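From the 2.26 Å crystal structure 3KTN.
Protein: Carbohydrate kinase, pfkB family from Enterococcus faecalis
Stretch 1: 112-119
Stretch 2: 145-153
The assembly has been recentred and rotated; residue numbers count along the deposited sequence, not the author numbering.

Stretch 1 112-119: AFGISEAK
Stretch 2, residues 145-153: KTRDAALIL

Residues 145-153 form a continuous stretch of α-helix that extends beyond both ends of the segment, with phi/psi values close to -65/-42 and i to i+4 backbone hydrogen bonds such as Ala149 N to Lys145 O (3.1 Å) and Ala150 N to Thr146 O (2.9 Å). Against it lies the largely irregular stretch 112-119. Residues 112-114 have helical phi/psi angles, Phe113 to Ser116 make a type I β turn, Ser116 (-93/147) and Glu117 (-121/168) are extended, and Ala118 and Lys119 begin a 3-10 segment. The register is set by three pairs of CA atoms: Gly114 CA lies 5.9 Å from Thr146 CA, Glu117 CA 4.9 Å from Lys145 CA, and Ala118 CA 4.1 Å from Ala149 CA. Together the two stretches bury 419 Å², and no hydrogen bond crosses between them, so the contact rests on packing.

The apolar contacts follow one side of the helix, where Lys145, Thr146, Ala149 and Ile152 all direct their CA-to-CB bonds toward the loop. Ala118, which points back toward the helix, fits against the last two: its CB is 4.1 Å from Ala149 CB and 3.4 Å from Ile152 CD1. Ile152 reaches it with chi1 m (-74°) and chi2 t (177°). The small side chains of Ala118 and Ala149 accompany the closest backbone approach of the register, and Ala118 N comes within 3.6 Å of Ala149 CB.

A CH-pi contact joins Thr146 to the β turn. With chi1 p (60°), Thr146 places CG2 over one face of the Phe113 ring, 4.1 Å from its centroid and 19° off the normal. Phe113 adopts chi1 t (177°) and chi2 65°; its CB points sideways, but the ring end comes nearer the helix. The same methyl packs on turn backbone, with Thr146 CG2 3.1 Å from Phe113 O and 3.6 Å from Gly114 CA. A CB at Gly114 would point away from the helix, 4.7 Å from Thr146 CG2, so the absence of a side chain is not what permits the contact.

The turn is braced internally at the same carbonyl. Ser116 OG, with chi1 p (63°), donates to Phe113 O at 2.8 Å, while the backbone bond from Ser116 N to Phe113 O is weak at 3.3 Å.

Lys145 contributes chiefly through its aliphatic chain, which is extended after chi1 m (-68°), with chi2 to chi4 all t. It runs along the turn, bringing Lys145 CB to 3.3 Å from Ser116 O and Lys145 CD to 3.6 Å from Ile115 O. The side chain of Ile115, chi1 p (70°) and chi2 t (168°), points away from the helix.

Charges are only loosely paired. Glu117 CB points sideways, with chi1 37°, chi2 -167° and chi3 173°; Glu117 OE1 lies 4.6 Å from Lys145 NZ, beyond salt-bridge range. Glu117 OE1 instead forms a long salt bridge with Lys119 NZ at 3.6 Å, within its own stretch. Lys119 has chi1 p (73°) and an otherwise all-t chain, and its CB points away from the helix.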

# COMPACT_ATOMS: atom_id res chain seq x y z
N ALA A 112 22.73 -8.63 19.06
CA ALA A 112 22.66 -9.79 19.93
C ALA A 112 23.71 -10.82 19.52
O ALA A 112 24.33 -11.47 20.36
CB ALA A 112 21.27 -10.41 19.84
N PHE A 113 23.91 -10.98 18.21
CA PHE A 113 24.89 -11.93 17.72
C PHE A 113 26.31 -11.41 17.95
O PHE A 113 27.20 -12.17 18.33
CB PHE A 113 24.69 -12.18 16.23
CG PHE A 113 25.71 -13.09 15.61
CD1 PHE A 113 25.79 -14.42 16.00
CD2 PHE A 113 26.55 -12.63 14.60
CE1 PHE A 113 26.71 -15.29 15.39
CE2 PHE A 113 27.47 -13.49 13.98
CZ PHE A 113 27.54 -14.82 14.38
N GLY A 114 26.50 -10.11 17.73
CA GLY A 114 27.81 -9.51 17.91
C GLY A 114 28.37 -9.51 19.32
O GLY A 114 29.59 -9.46 19.50
N ILE A 115 27.50 -9.55 20.33
CA ILE A 115 27.95 -9.53 21.72
C ILE A 115 27.96 -10.92 22.36
O ILE A 115 28.24 -11.05 23.55
CB ILE A 115 27.08 -8.60 22.59
CG1 ILE A 115 25.69 -9.21 22.79
CG2 ILE A 115 26.97 -7.23 21.95
CD1 ILE A 115 24.88 -8.51 23.86
N SER A 116 27.64 -11.95 21.59
CA SER A 116 27.62 -13.29 22.13
C SER A 116 28.97 -13.98 21.90
O SER A 116 29.65 -13.73 20.90
CB SER A 116 26.50 -14.11 21.49
OG SER A 116 26.72 -14.25 20.10
N GLU A 117 29.36 -14.84 22.84
CA GLU A 117 30.63 -15.55 22.74
C GLU A 117 30.44 -17.06 22.75
O GLU A 117 29.36 -17.56 23.04
CB GLU A 117 31.54 -15.12 23.89
CG GLU A 117 30.81 -14.88 25.20
CD GLU A 117 31.66 -14.16 26.23
OE1 GLU A 117 31.11 -13.78 27.29
OE2 GLU A 117 32.87 -13.98 25.98
N ALA A 118 31.52 -17.77 22.41
CA ALA A 118 31.49 -19.22 22.35
C ALA A 118 30.83 -19.88 23.55
O ALA A 118 30.13 -20.88 23.40
CB ALA A 118 32.91 -19.75 22.18
N LYS A 119 31.05 -19.33 24.74
CA LYS A 119 30.47 -19.92 25.95
C LYS A 119 28.95 -19.80 26.00
O LYS A 119 28.30 -20.47 26.80
CB LYS A 119 31.09 -19.30 27.21
CG LYS A 119 30.65 -17.88 27.52
CD LYS A 119 31.27 -17.40 28.84
CE LYS A 119 30.77 -16.01 29.21
NZ LYS A 119 31.36 -15.50 30.48
N LYS A 145 34.36 -11.43 19.70
CA LYS A 145 33.54 -12.48 20.30
C LYS A 145 32.93 -13.43 19.27
O LYS A 145 32.91 -14.64 19.49
CB LYS A 145 32.43 -11.88 21.16
CG LYS A 145 32.94 -11.20 22.42
CD LYS A 145 31.80 -10.79 23.34
CE LYS A 145 32.31 -10.02 24.55
NZ LYS A 145 31.19 -9.58 25.43
N THR A 146 32.42 -12.90 18.16
CA THR A 146 31.84 -13.77 17.14
C THR A 146 32.97 -14.52 16.43
O THR A 146 32.79 -15.65 15.99
CB THR A 146 31.01 -12.96 16.09
OG1 THR A 146 31.84 -12.00 15.43
CG2 THR A 146 29.85 -12.23 16.77
N ARG A 147 34.13 -13.87 16.33
CA ARG A 147 35.28 -14.50 15.69
C ARG A 147 35.76 -15.69 16.53
O ARG A 147 35.97 -16.79 16.01
CB ARG A 147 36.42 -13.50 15.51
CG ARG A 147 37.72 -14.14 15.02
CD ARG A 147 38.72 -13.10 14.52
NE ARG A 147 38.95 -12.04 15.50
CZ ARG A 147 38.49 -10.80 15.38
NH1 ARG A 147 37.77 -10.46 14.31
NH2 ARG A 147 38.74 -9.90 16.32
N ASP A 148 35.93 -15.47 17.83
CA ASP A 148 36.38 -16.54 18.72
C ASP A 148 35.39 -17.70 18.73
O ASP A 148 35.78 -18.86 18.83
CB ASP A 148 36.57 -16.02 20.15
CG ASP A 148 37.64 -14.95 20.25
OD1 ASP A 148 38.62 -15.01 19.47
OD2 ASP A 148 37.51 -14.06 21.12
N ALA A 149 34.10 -17.38 18.63
CA ALA A 149 33.07 -18.41 18.63
C ALA A 149 33.13 -19.21 17.33
O ALA A 149 33.01 -20.43 17.34
CB ALA A 149 31.69 -17.79 18.79
N ALA A 150 33.34 -18.51 16.22
CA ALA A 150 33.41 -19.18 14.92
C ALA A 150 34.59 -20.15 14.86
O ALA A 150 34.45 -21.29 14.43
CB ALA A 150 33.52 -18.14 13.80
N LEU A 151 35.76 -19.69 15.31
CA LEU A 151 36.96 -20.51 15.31
C LEU A 151 36.78 -21.76 16.17
O LEU A 151 37.11 -22.87 15.76
CB LEU A 151 38.15 -19.69 15.81
CG LEU A 151 38.48 -18.52 14.87
CD1 LEU A 151 39.54 -17.62 15.48
CD2 LEU A 151 38.95 -19.08 13.54
N ILE A 152 36.23 -21.58 17.37
CA ILE A 152 36.00 -22.70 18.26
C ILE A 152 35.03 -23.70 17.63
O ILE A 152 35.23 -24.92 17.73
CB ILE A 152 35.42 -22.22 19.61
CG1 ILE A 152 36.53 -21.55 20.42
CG2 ILE A 152 34.79 -23.39 20.37
CD1 ILE A 152 36.07 -20.95 21.74
N LEU A 153 34.00 -23.20 16.98
CA LEU A 153 33.02 -24.07 16.33
C LEU A 153 33.65 -24.89 15.22
O LEU A 153 33.35 -26.07 15.06
CB LEU A 153 31.86 -23.25 15.77
CG LEU A 153 30.85 -24.00 14.91
CD1 LEU A 153 30.30 -25.21 15.66
CD2 LEU A 153 29.71 -23.06 14.52